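PDB 2NR9: rhomboid protease GlpG from Haemophilus influenzae, which probably cleaves transmembrane segments of other membrane proteins within the lipid bilayer, acting as a serine protease with a serine-histidine dyad. Local coordinates for residues Q7-V20 with L70-R82. The protein carries 2 engineered substitutions. Residues are numbered along the deposited sequence; the frame is centred on the assembly and turned at random.
Sequences QQGKITLILTALCV and LSWFFIFGGMIER. With PQE (3,6,12,15,18,21,24-heptaoxahexatriacontan-1-ol), chain F.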
ATOM      1  N   GLN A   7      -6.651  19.701   4.393  1.00 84.88           N
ATOM      2  CA  GLN A   7      -7.714  18.736   4.652  1.00 82.13           C
ATOM      3  C   GLN A   7      -7.160  17.310   4.700  1.00 79.58           C
ATOM      4  O   GLN A   7      -7.309  16.608   5.702  1.00 79.41           O
ATOM      5  CB  GLN A   7      -8.795  18.841   3.570  1.00 82.45           C
ATOM      6  CG  GLN A   7     -10.009  17.952   3.805  1.00 82.57           C
ATOM      7  CD  GLN A   7     -11.045  18.080   2.703  1.00 82.71           C
ATOM      8  OE1 GLN A   7     -10.733  18.489   1.584  1.00 82.64           O
ATOM      9  NE2 GLN A   7     -12.285  17.714   3.012  1.00 82.77           N
ATOM     10  N   GLN A   8      -6.519  16.894   3.613  1.00 76.30           N
ATOM     11  CA  GLN A   8      -5.954  15.553   3.521  1.00 73.31           C
ATOM     12  C   GLN A   8      -4.878  15.303   4.577  1.00 70.50           C
ATOM     13  O   GLN A   8      -4.411  16.231   5.243  1.00 71.13           O
ATOM     14  CB  GLN A   8      -5.408  15.283   2.114  1.00 74.04           C
ATOM     15  CG  GLN A   8      -6.482  15.084   1.039  1.00 74.71           C
ATOM     16  CD  GLN A   8      -7.254  16.355   0.718  1.00 75.33           C
ATOM     17  OE1 GLN A   8      -8.347  16.302   0.152  1.00 75.49           O
ATOM     18  NE2 GLN A   8      -6.685  17.501   1.071  1.00 75.61           N
ATOM     19  N   GLY A   9      -4.498  14.042   4.734  1.00 66.28           N
ATOM     20  CA  GLY A   9      -3.508  13.664   5.728  1.00 60.79           C
ATOM     21  C   GLY A   9      -2.094  14.049   5.352  1.00 56.56           C
ATOM     22  O   GLY A   9      -1.716  14.000   4.180  1.00 54.33           O
ATOM     23  N   LYS A  10      -1.306  14.410   6.361  1.00 53.27           N
ATOM     24  CA  LYS A  10       0.083  14.800   6.163  1.00 50.37           C
ATOM     25  C   LYS A  10       0.963  13.625   5.719  1.00 47.87           C
ATOM     26  O   LYS A  10       1.823  13.782   4.860  1.00 45.24           O
ATOM     27  CB  LYS A  10       0.641  15.449   7.431  1.00 52.18           C
ATOM     28  CG  LYS A  10      -0.023  16.775   7.779  1.00 53.06           C
ATOM     29  CD  LYS A  10       0.512  17.347   9.078  1.00 54.72           C
ATOM     30  CE  LYS A  10      -0.145  18.691   9.394  1.00 55.67           C
ATOM     31  NZ  LYS A  10       0.388  19.292  10.649  1.00 56.21           N
ATOM     32  N   ILE A  11       0.747  12.452   6.307  1.00 45.72           N
ATOM     33  CA  ILE A  11       1.526  11.269   5.932  1.00 44.03           C
ATOM     34  C   ILE A  11       1.187  10.825   4.502  1.00 44.38           C
ATOM     35  O   ILE A  11       2.079  10.533   3.707  1.00 43.98           O
ATOM     36  CB  ILE A  11       1.311  10.107   6.913  1.00 43.16           C
ATOM     37  CG1 ILE A  11       1.793  10.496   8.323  1.00 42.69           C
ATOM     38  CG2 ILE A  11       2.054   8.852   6.430  1.00 43.92           C
ATOM     39  CD1 ILE A  11       3.302  10.759   8.423  1.00 40.04           C
ATOM     40  N   THR A  12      -0.107  10.778   4.187  1.00 43.43           N
ATOM     41  CA  THR A  12      -0.566  10.443   2.837  1.00 46.12           C
ATOM     42  C   THR A  12       0.131  11.349   1.834  1.00 46.38           C
ATOM     43  O   THR A  12       0.728  10.884   0.860  1.00 48.36           O
ATOM     44  CB  THR A  12      -2.092  10.670   2.691  1.00 46.17           C
ATOM     45  OG1 THR A  12      -2.801   9.803   3.585  1.00 47.34           O
ATOM     46  CG2 THR A  12      -2.539  10.398   1.270  1.00 47.72           C
ATOM     47  N   LEU A  13       0.039  12.651   2.080  1.00 46.32           N
ATOM     48  CA  LEU A  13       0.652  13.654   1.226  1.00 46.85           C
ATOM     49  C   LEU A  13       2.157  13.472   1.095  1.00 46.93           C
ATOM     50  O   LEU A  13       2.688  13.521  -0.004  1.00 47.58           O
ATOM     51  CB  LEU A  13       0.306  15.063   1.712  0.65 46.68           C
ATOM     52  CG  LEU A  13      -1.138  15.470   1.414  0.65 46.76           C
ATOM     53  CD1 LEU A  13      -1.549  16.691   2.209  0.65 47.04           C
ATOM     54  CD2 LEU A  13      -1.314  15.708  -0.081  0.65 47.35           C
ATOM     55  N   ILE A  14       2.844  13.268   2.217  1.00 45.88           N
ATOM     56  CA  ILE A  14       4.294  13.059   2.185  1.00 46.98           C
ATOM     57  C   ILE A  14       4.691  11.842   1.344  1.00 47.52           C
ATOM     58  O   ILE A  14       5.667  11.891   0.589  1.00 49.07           O
ATOM     59  CB  ILE A  14       4.896  12.903   3.599  1.00 48.61           C
ATOM     60  CG1 ILE A  14       4.933  14.252   4.321  1.00 48.96           C
ATOM     61  CG2 ILE A  14       6.306  12.336   3.507  1.00 49.07           C
ATOM     62  CD1 ILE A  14       5.567  14.190   5.703  1.00 49.59           C
ATOM     63  N   LEU A  15       3.955  10.741   1.498  1.00 46.52           N
ATOM     64  CA  LEU A  15       4.254   9.510   0.757  1.00 46.87           C
ATOM     65  C   LEU A  15       3.950   9.645  -0.735  1.00 47.56           C
ATOM     66  O   LEU A  15       4.707   9.159  -1.588  1.00 49.10           O
ATOM     67  CB  LEU A  15       3.509   8.314   1.361  1.00 46.63           C
ATOM     68  CG  LEU A  15       4.011   7.852   2.730  1.00 48.10           C
ATOM     69  CD1 LEU A  15       3.083   6.799   3.333  1.00 48.68           C
ATOM     70  CD2 LEU A  15       5.443   7.325   2.631  1.00 47.60           C
ATOM     71  N   THR A  16       2.856  10.317  -1.053  1.00 47.12           N
ATOM     72  CA  THR A  16       2.504  10.543  -2.448  1.00 48.48           C
ATOM     73  C   THR A  16       3.562  11.421  -3.120  1.00 48.11           C
ATOM     74  O   THR A  16       4.111  11.063  -4.169  1.00 48.56           O
ATOM     75  CB  THR A  16       1.121  11.189  -2.566  1.00 48.69           C
ATOM     76  OG1 THR A  16       0.158  10.369  -1.882  1.00 49.12           O
ATOM     77  CG2 THR A  16       0.719  11.341  -4.025  1.00 49.33           C
ATOM     78  N   ALA A  17       3.901  12.533  -2.474  1.00 48.02           N
ATOM     79  CA  ALA A  17       4.897  13.464  -3.011  1.00 48.68           C
ATOM     80  C   ALA A  17       6.294  12.833  -3.145  1.00 48.68           C
ATOM     81  O   ALA A  17       7.049  13.183  -4.047  1.00 48.45           O
ATOM     82  CB  ALA A  17       4.957  14.735  -2.167  1.00 47.86           C
ATOM     83  N   LEU A  18       6.640  11.931  -2.230  1.00 49.34           N
ATOM     84  CA  LEU A  18       7.929  11.231  -2.303  1.00 50.89           C
ATOM     85  C   LEU A  18       7.981  10.334  -3.527  1.00 51.08           C
ATOM     86  O   LEU A  18       9.007  10.256  -4.213  1.00 51.81           O
ATOM     87  CB  LEU A  18       8.193  10.400  -1.042  1.00 50.80           C
ATOM     88  CG  LEU A  18       8.839  11.099   0.151  1.00 52.08           C
ATOM     89  CD1 LEU A  18       8.982  10.132   1.313  1.00 51.91           C
ATOM     90  CD2 LEU A  18      10.198  11.664  -0.241  1.00 52.17           C
ATOM     91  N   CYS A  19       6.891   9.611  -3.765  1.00 50.45           N
ATOM     92  CA  CYS A  19       6.798   8.739  -4.930  1.00 49.82           C
ATOM     93  C   CYS A  19       6.949   9.544  -6.208  1.00 50.12           C
ATOM     94  O   CYS A  19       7.699   9.159  -7.102  1.00 50.81           O
ATOM     95  CB  CYS A  19       5.477   7.960  -4.940  1.00 48.03           C
ATOM     96  SG  CYS A  19       5.397   6.574  -3.745  1.00 48.31           S
ATOM     97  N   VAL A  20       6.239  10.669  -6.289  1.00 50.01           N
ATOM     98  CA  VAL A  20       6.322  11.535  -7.460  1.00 49.44           C
ATOM     99  C   VAL A  20       7.744  12.058  -7.661  1.00 51.25           C
ATOM    100  O   VAL A  20       8.248  12.075  -8.781  1.00 51.68           O
ATOM    101  CB  VAL A  20       5.358  12.749  -7.358  1.00 49.32           C
ATOM    102  CG1 VAL A  20       5.525  13.666  -8.579  1.00 47.00           C
ATOM    103  CG2 VAL A  20       3.919  12.286  -7.231  1.00 47.60           C
ATOM    104  N   LEU A  70      -0.854   5.812  -6.989  1.00 51.91           N
ATOM    105  CA  LEU A  70      -1.030   7.049  -6.221  1.00 50.63           C
ATOM    106  C   LEU A  70      -2.477   7.516  -6.096  1.00 50.97           C
ATOM    107  O   LEU A  70      -2.849   8.108  -5.082  1.00 51.23           O
ATOM    108  CB  LEU A  70      -0.141   8.178  -6.756  1.00 49.74           C
ATOM    109  CG  LEU A  70       1.348   8.025  -6.434  1.00 50.14           C
ATOM    110  CD1 LEU A  70       2.084   9.343  -6.623  1.00 50.35           C
ATOM    111  CD2 LEU A  70       1.514   7.542  -5.006  1.00 48.78           C
ATOM    112  N   SER A  71      -3.270   7.324  -7.150  1.00 50.94           N
ATOM    113  CA  SER A  71      -4.691   7.688  -7.110  1.00 51.28           C
ATOM    114  C   SER A  71      -5.385   6.926  -5.984  1.00 51.20           C
ATOM    115  O   SER A  71      -6.003   7.522  -5.105  1.00 52.19           O
ATOM    116  CB  SER A  71      -5.377   7.358  -8.438  1.00 51.59           C
ATOM    117  OG  SER A  71      -4.771   8.039  -9.525  1.00 53.63           O
ATOM    118  N   TRP A  72      -5.286   5.600  -6.036  1.00 50.55           N
ATOM    119  CA  TRP A  72      -5.900   4.736  -5.039  1.00 51.40           C
ATOM    120  C   TRP A  72      -5.340   4.953  -3.630  1.00 51.11           C
ATOM    121  O   TRP A  72      -6.096   4.974  -2.659  1.00 51.50           O
ATOM    122  CB  TRP A  72      -5.783   3.268  -5.457  1.00 54.08           C
ATOM    123  CG  TRP A  72      -6.709   2.890  -6.574  1.00 56.50           C
ATOM    124  CD1 TRP A  72      -6.536   3.140  -7.905  1.00 57.71           C
ATOM    125  CD2 TRP A  72      -7.953   2.193  -6.454  1.00 57.88           C
ATOM    126  NE1 TRP A  72      -7.601   2.645  -8.621  1.00 58.76           N
ATOM    127  CE2 TRP A  72      -8.481   2.054  -7.753  1.00 58.77           C
ATOM    128  CE3 TRP A  72      -8.671   1.669  -5.374  1.00 58.89           C
ATOM    129  CZ2 TRP A  72      -9.699   1.421  -8.001  1.00 59.77           C
ATOM    130  CZ3 TRP A  72      -9.876   1.037  -5.622  1.00 59.53           C
ATOM    131  CH2 TRP A  72     -10.378   0.915  -6.925  1.00 59.87           C
ATOM    132  N   PHE A  73      -4.024   5.119  -3.516  1.00 49.80           N
ATOM    133  CA  PHE A  73      -3.407   5.370  -2.204  1.00 50.21           C
ATOM    134  C   PHE A  73      -3.791   6.737  -1.641  1.00 50.12           C
ATOM    135  O   PHE A  73      -4.002   6.879  -0.439  1.00 49.45           O
ATOM    136  CB  PHE A  73      -1.877   5.244  -2.259  1.00 49.96           C
ATOM    137  CG  PHE A  73      -1.192   5.494  -0.918  1.00 51.10           C
ATOM    138  CD1 PHE A  73      -1.155   4.506   0.052  1.00 50.34           C
ATOM    139  CD2 PHE A  73      -0.597   6.720  -0.640  1.00 51.05           C
ATOM    140  CE1 PHE A  73      -0.531   4.729   1.272  1.00 51.12           C
ATOM    141  CE2 PHE A  73       0.022   6.952   0.584  1.00 50.82           C
ATOM    142  CZ  PHE A  73       0.062   5.956   1.534  1.00 51.10           C
ATOM    143  N   PHE A  74      -3.871   7.746  -2.504  1.00 49.57           N
ATOM    144  CA  PHE A  74      -4.198   9.078  -2.030  1.00 49.66           C
ATOM    145  C   PHE A  74      -5.614   9.103  -1.465  1.00 49.18           C
ATOM    146  O   PHE A  74      -5.842   9.585  -0.356  1.00 48.25           O
ATOM    147  CB  PHE A  74      -4.030  10.122  -3.137  1.00 50.91           C
ATOM    148  CG  PHE A  74      -4.139  11.540  -2.650  1.00 51.70           C
ATOM    149  CD1 PHE A  74      -3.052  12.169  -2.058  1.00 52.03           C
ATOM    150  CD2 PHE A  74      -5.328  12.241  -2.772  1.00 51.44           C
ATOM    151  CE1 PHE A  74      -3.154  13.474  -1.585  1.00 51.76           C
ATOM    152  CE2 PHE A  74      -5.433  13.543  -2.305  1.00 52.11           C
ATOM    153  CZ  PHE A  74      -4.342  14.160  -1.714  1.00 51.65           C
ATOM    154  N   ILE A  75      -6.546   8.513  -2.205  1.00 48.64           N
ATOM    155  CA  ILE A  75      -7.933   8.441  -1.780  1.00 48.04           C
ATOM    156  C   ILE A  75      -8.144   7.601  -0.521  1.00 49.30           C
ATOM    157  O   ILE A  75      -8.670   8.095   0.471  1.00 49.33           O
ATOM    158  CB  ILE A  75      -8.842   7.893  -2.899  1.00 48.53           C
ATOM    159  CG1 ILE A  75      -8.928   8.891  -4.056  1.00 47.78           C
ATOM    160  CG2 ILE A  75     -10.234   7.597  -2.352  1.00 47.93           C
ATOM    161  CD1 ILE A  75      -9.904   8.474  -5.161  1.00 49.20           C
ATOM    162  N   PHE A  76      -7.726   6.336  -0.557  1.00 50.07           N
ATOM    163  CA  PHE A  76      -7.972   5.420   0.566  1.00 49.93           C
ATOM    164  C   PHE A  76      -6.954   5.501   1.705  1.00 50.22           C
ATOM    165  O   PHE A  76      -7.297   5.261   2.865  1.00 49.88           O
ATOM    166  CB  PHE A  76      -8.192   3.987   0.074  1.00 50.64           C
ATOM    167  CG  PHE A  76      -9.393   3.841  -0.836  1.00 51.95           C
ATOM    168  CD1 PHE A  76      -9.262   3.992  -2.209  1.00 51.96           C
ATOM    169  CD2 PHE A  76     -10.663   3.643  -0.308  1.00 51.90           C
ATOM    170  CE1 PHE A  76     -10.373   3.905  -3.047  1.00 53.05           C
ATOM    171  CE2 PHE A  76     -11.779   3.545  -1.142  1.00 53.03           C
ATOM    172  CZ  PHE A  76     -11.633   3.683  -2.509  1.00 52.28           C
ATOM    173  N   GLY A  77      -5.703   5.802   1.371  1.00 49.85           N
ATOM    174  CA  GLY A  77      -4.695   6.041   2.388  1.00 48.71           C
ATOM    175  C   GLY A  77      -5.130   7.273   3.166  1.00 49.64           C
ATOM    176  O   GLY A  77      -4.994   7.336   4.395  1.00 48.35           O
ATOM    177  N   GLY A  78      -5.704   8.235   2.444  1.00 48.27           N
ATOM    178  CA  GLY A  78      -6.223   9.465   3.045  1.00 49.27           C
ATOM    179  C   GLY A  78      -7.398   9.195   3.970  1.00 50.46           C
ATOM    180  O   GLY A  78      -7.456   9.729   5.077  1.00 50.32           O
ATOM    181  N   MET A  79      -8.354   8.385   3.510  1.00 51.43           N
ATOM    182  CA  MET A  79      -9.483   7.997   4.362  1.00 52.03           C
ATOM    183  C   MET A  79      -8.980   7.447   5.684  1.00 51.09           C
ATOM    184  O   MET A  79      -9.483   7.812   6.743  1.00 50.85           O
ATOM    185  CB  MET A  79     -10.352   6.934   3.691  1.00 53.83           C
ATOM    186  CG  MET A  79     -11.199   7.429   2.551  1.00 55.73           C
ATOM    187  SD  MET A  79     -12.359   6.153   2.028  1.00 58.96           S
ATOM    188  CE  MET A  79     -13.052   6.918   0.554  1.00 57.68           C
ATOM    189  N   ILE A  80      -8.030   6.517   5.611  1.00 49.51           N
ATOM    190  CA  ILE A  80      -7.457   5.903   6.812  1.00 49.23           C
ATOM    191  C   ILE A  80      -6.830   6.948   7.720  1.00 49.34           C
ATOM    192  O   ILE A  80      -7.098   6.983   8.921  1.00 49.46           O
ATOM    193  CB  ILE A  80      -6.394   4.824   6.463  1.00 48.09           C
ATOM    194  CG1 ILE A  80      -7.053   3.629   5.773  1.00 47.28           C
ATOM    195  CG2 ILE A  80      -5.665   4.361   7.721  1.00 47.90           C
ATOM    196  CD1 ILE A  80      -6.089   2.496   5.461  1.00 48.34           C
ATOM    197  N   GLU A  81      -6.002   7.811   7.147  1.00 49.82           N
ATOM    198  CA  GLU A  81      -5.352   8.844   7.938  1.00 51.04           C
ATOM    199  C   GLU A  81      -6.362   9.762   8.625  1.00 51.76           C
ATOM    200  O   GLU A  81      -6.259  10.025   9.823  1.00 51.75           O
ATOM    201  CB  GLU A  81      -4.387   9.663   7.091  1.00 51.05           C
ATOM    202  CG  GLU A  81      -3.671  10.734   7.886  1.00 51.78           C
ATOM    203  CD  GLU A  81      -2.406  11.190   7.215  1.00 50.98           C
ATOM    204  OE1 GLU A  81      -2.301  11.034   5.986  1.00 50.93           O
ATOM    205  OE2 GLU A  81      -1.511  11.703   7.919  1.00 51.59           O
ATOM    206  N   ARG A  82      -7.344  10.236   7.868  1.00 52.27           N
ATOM    207  CA  ARG A  82      -8.350  11.147   8.410  1.00 53.54           C
ATOM    208  C   ARG A  82      -9.308  10.467   9.378  1.00 52.95           C
ATOM    209  O   ARG A  82      -9.921  11.123  10.213  1.00 54.22           O
ATOM    210  CB  ARG A  82      -9.133  11.825   7.284  1.00 54.59           C
ATOM    211  CG  ARG A  82      -8.365  12.918   6.565  1.00 56.38           C
ATOM    212  CD  ARG A  82      -9.219  13.601   5.492  1.00 58.52           C
ATOM    213  NE  ARG A  82      -9.409  12.763   4.307  1.00 59.63           N
ATOM    214  CZ  ARG A  82     -10.480  12.010   4.077  1.00 60.47           C
ATOM    215  NH1 ARG A  82     -11.485  11.997   4.945  1.00 61.35           N
ATOM    216  NH2 ARG A  82     -10.557  11.285   2.968  1.00 60.18           N
TER
HETATM  217  O47 PQE F 205       7.521   9.492 -19.940  0.65 57.02           O
HETATM  218  C68 PQE F 205       7.006   8.220 -20.364  0.65 59.42           C
HETATM  219  C52 PQE F 205       7.419   7.140 -19.365  0.65 60.51           C
HETATM  220  O70 PQE F 205       6.877   5.882 -19.770  0.65 61.67           O
HETATM  221  C55 PQE F 205       5.645   5.590 -19.108  0.65 62.12           C
HETATM  222  C58 PQE F 205       4.942   4.436 -19.816  0.65 63.29           C
HETATM  223  O71 PQE F 205       3.560   4.423 -19.456  0.65 64.45           O
HETATM  224  C61 PQE F 205       2.717   4.713 -20.572  0.65 65.55           C
HETATM  225  C62 PQE F 205       3.392   5.744 -21.470  0.65 66.25           C
HETATM  226  C63 PQE F 205       2.410   6.817 -21.923  0.65 67.25           C
HETATM  227  C66 PQE F 205       1.394   7.138 -20.833  1.00 67.94           C
HETATM  228  C67 PQE F 205       1.798   8.383 -20.052  1.00 69.16           C
HETATM  229  O72 PQE F 205       0.878   8.588 -18.979  1.00 70.90           O
HETATM  230  C65 PQE F 205       1.205   9.752 -18.217  1.00 71.66           C
HETATM  231  C64 PQE F 205       0.263   9.876 -17.023  1.00 71.77           C
HETATM  232  O73 PQE F 205       0.735  10.894 -16.138  1.00 72.10           O
HETATM  233  C60 PQE F 205       2.076  10.658 -15.709  1.00 72.48           C
HETATM  234  C59 PQE F 205       2.200  10.967 -14.221  1.00 72.94           C
HETATM  235  O74 PQE F 205       3.571  10.900 -13.825  1.00 73.48           O
HETATM  236  C57 PQE F 205       3.715  10.714 -12.416  1.00 74.01           C
HETATM  237  C56 PQE F 205       2.696  11.573 -11.670  1.00 74.41           C
HETATM  238  O75 PQE F 205       1.727  10.740 -11.029  1.00 74.79           O
HETATM  239  C54 PQE F 205       0.474  11.409 -10.884  1.00 75.53           C
HETATM  240  C53 PQE F 205      -0.393  10.666  -9.872  1.00 76.19           C
HETATM  241  O76 PQE F 205      -0.994  11.601  -8.976  1.00 76.71           O
HETATM  242  C51 PQE F 205      -2.365  11.289  -8.724  1.00 77.61           C
HETATM  243  C50 PQE F 205      -2.905  12.169  -7.597  1.00 78.26           C
HETATM  244  C49 PQE F 205      -4.218  11.616  -7.051  1.00 79.10           C
HETATM  245  C48 PQE F 205      -5.329  12.658  -7.101  1.00 79.87           C
HETATM  246  C47 PQE F 205      -6.654  12.064  -6.633  1.00 80.93           C
HETATM  247  C46 PQE F 205      -7.688  12.071  -7.756  1.00 82.01           C
HETATM  248  C45 PQE F 205      -8.815  11.084  -7.474  1.00 83.01           C
HETATM  249  C44 PQE F 205      -9.700  10.886  -8.704  1.00 83.92           C
HETATM  250  C43 PQE F 205     -10.921  10.029  -8.378  1.00 84.67           C
HETATM  251  C42 PQE F 205     -12.214  10.715  -8.812  1.00 85.18           C
HETATM  252  C41 PQE F 205     -13.210   9.713  -9.386  1.00 85.49           C
HETATM  253  C40 PQE F 205     -13.843  10.238 -10.661  1.00 85.76           C
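The carboxylate of Glu81 grips the first turn of helix 10-20 with both oxygens. OE2 takes the Ile11 N-H through its syn lone pair (2.9 Å), while OE1 accepts from Thr12 twice: from N, also on the syn side but 17° out of the carboxylate plane, and from OG1 at 2.7 Å, nearly in line with the C-O bond. With CG anti to the backbone N (chi1 -179°) and the chain extended, Glu81 reaches over Gly9, the N-cap residue, whose CA lies 2.9 Å from OE1. The helix N terminus would probably stabilise the negative charge, and Ser86 is a further partner of OE2. Thr12 is a knob among Phe73, Gly77, Gly78 and Glu81, where the two glycines present only backbone to it. Beyond it, Leu13 CD2 abuts the edge of the Phe74 ring at CE1 (3.3 Å), and Leu15 CD1 meets Phe73 CZ obliquely (3.6 Å). Thr16 turns OG1 back to Thr12 O (2.8 Å) and CG2 toward Leu70 CD1, which also receives Val20 CG2 (3.5 Å). The axes of segments 10-20 and 70-82 approach to 8.9 Å at 153°, nearly antiparallel, pairing the first two transmembrane helices of the rhomboid fold, with Glu81 binding backbone N-H groups at the first one's probably cytoplasmic end.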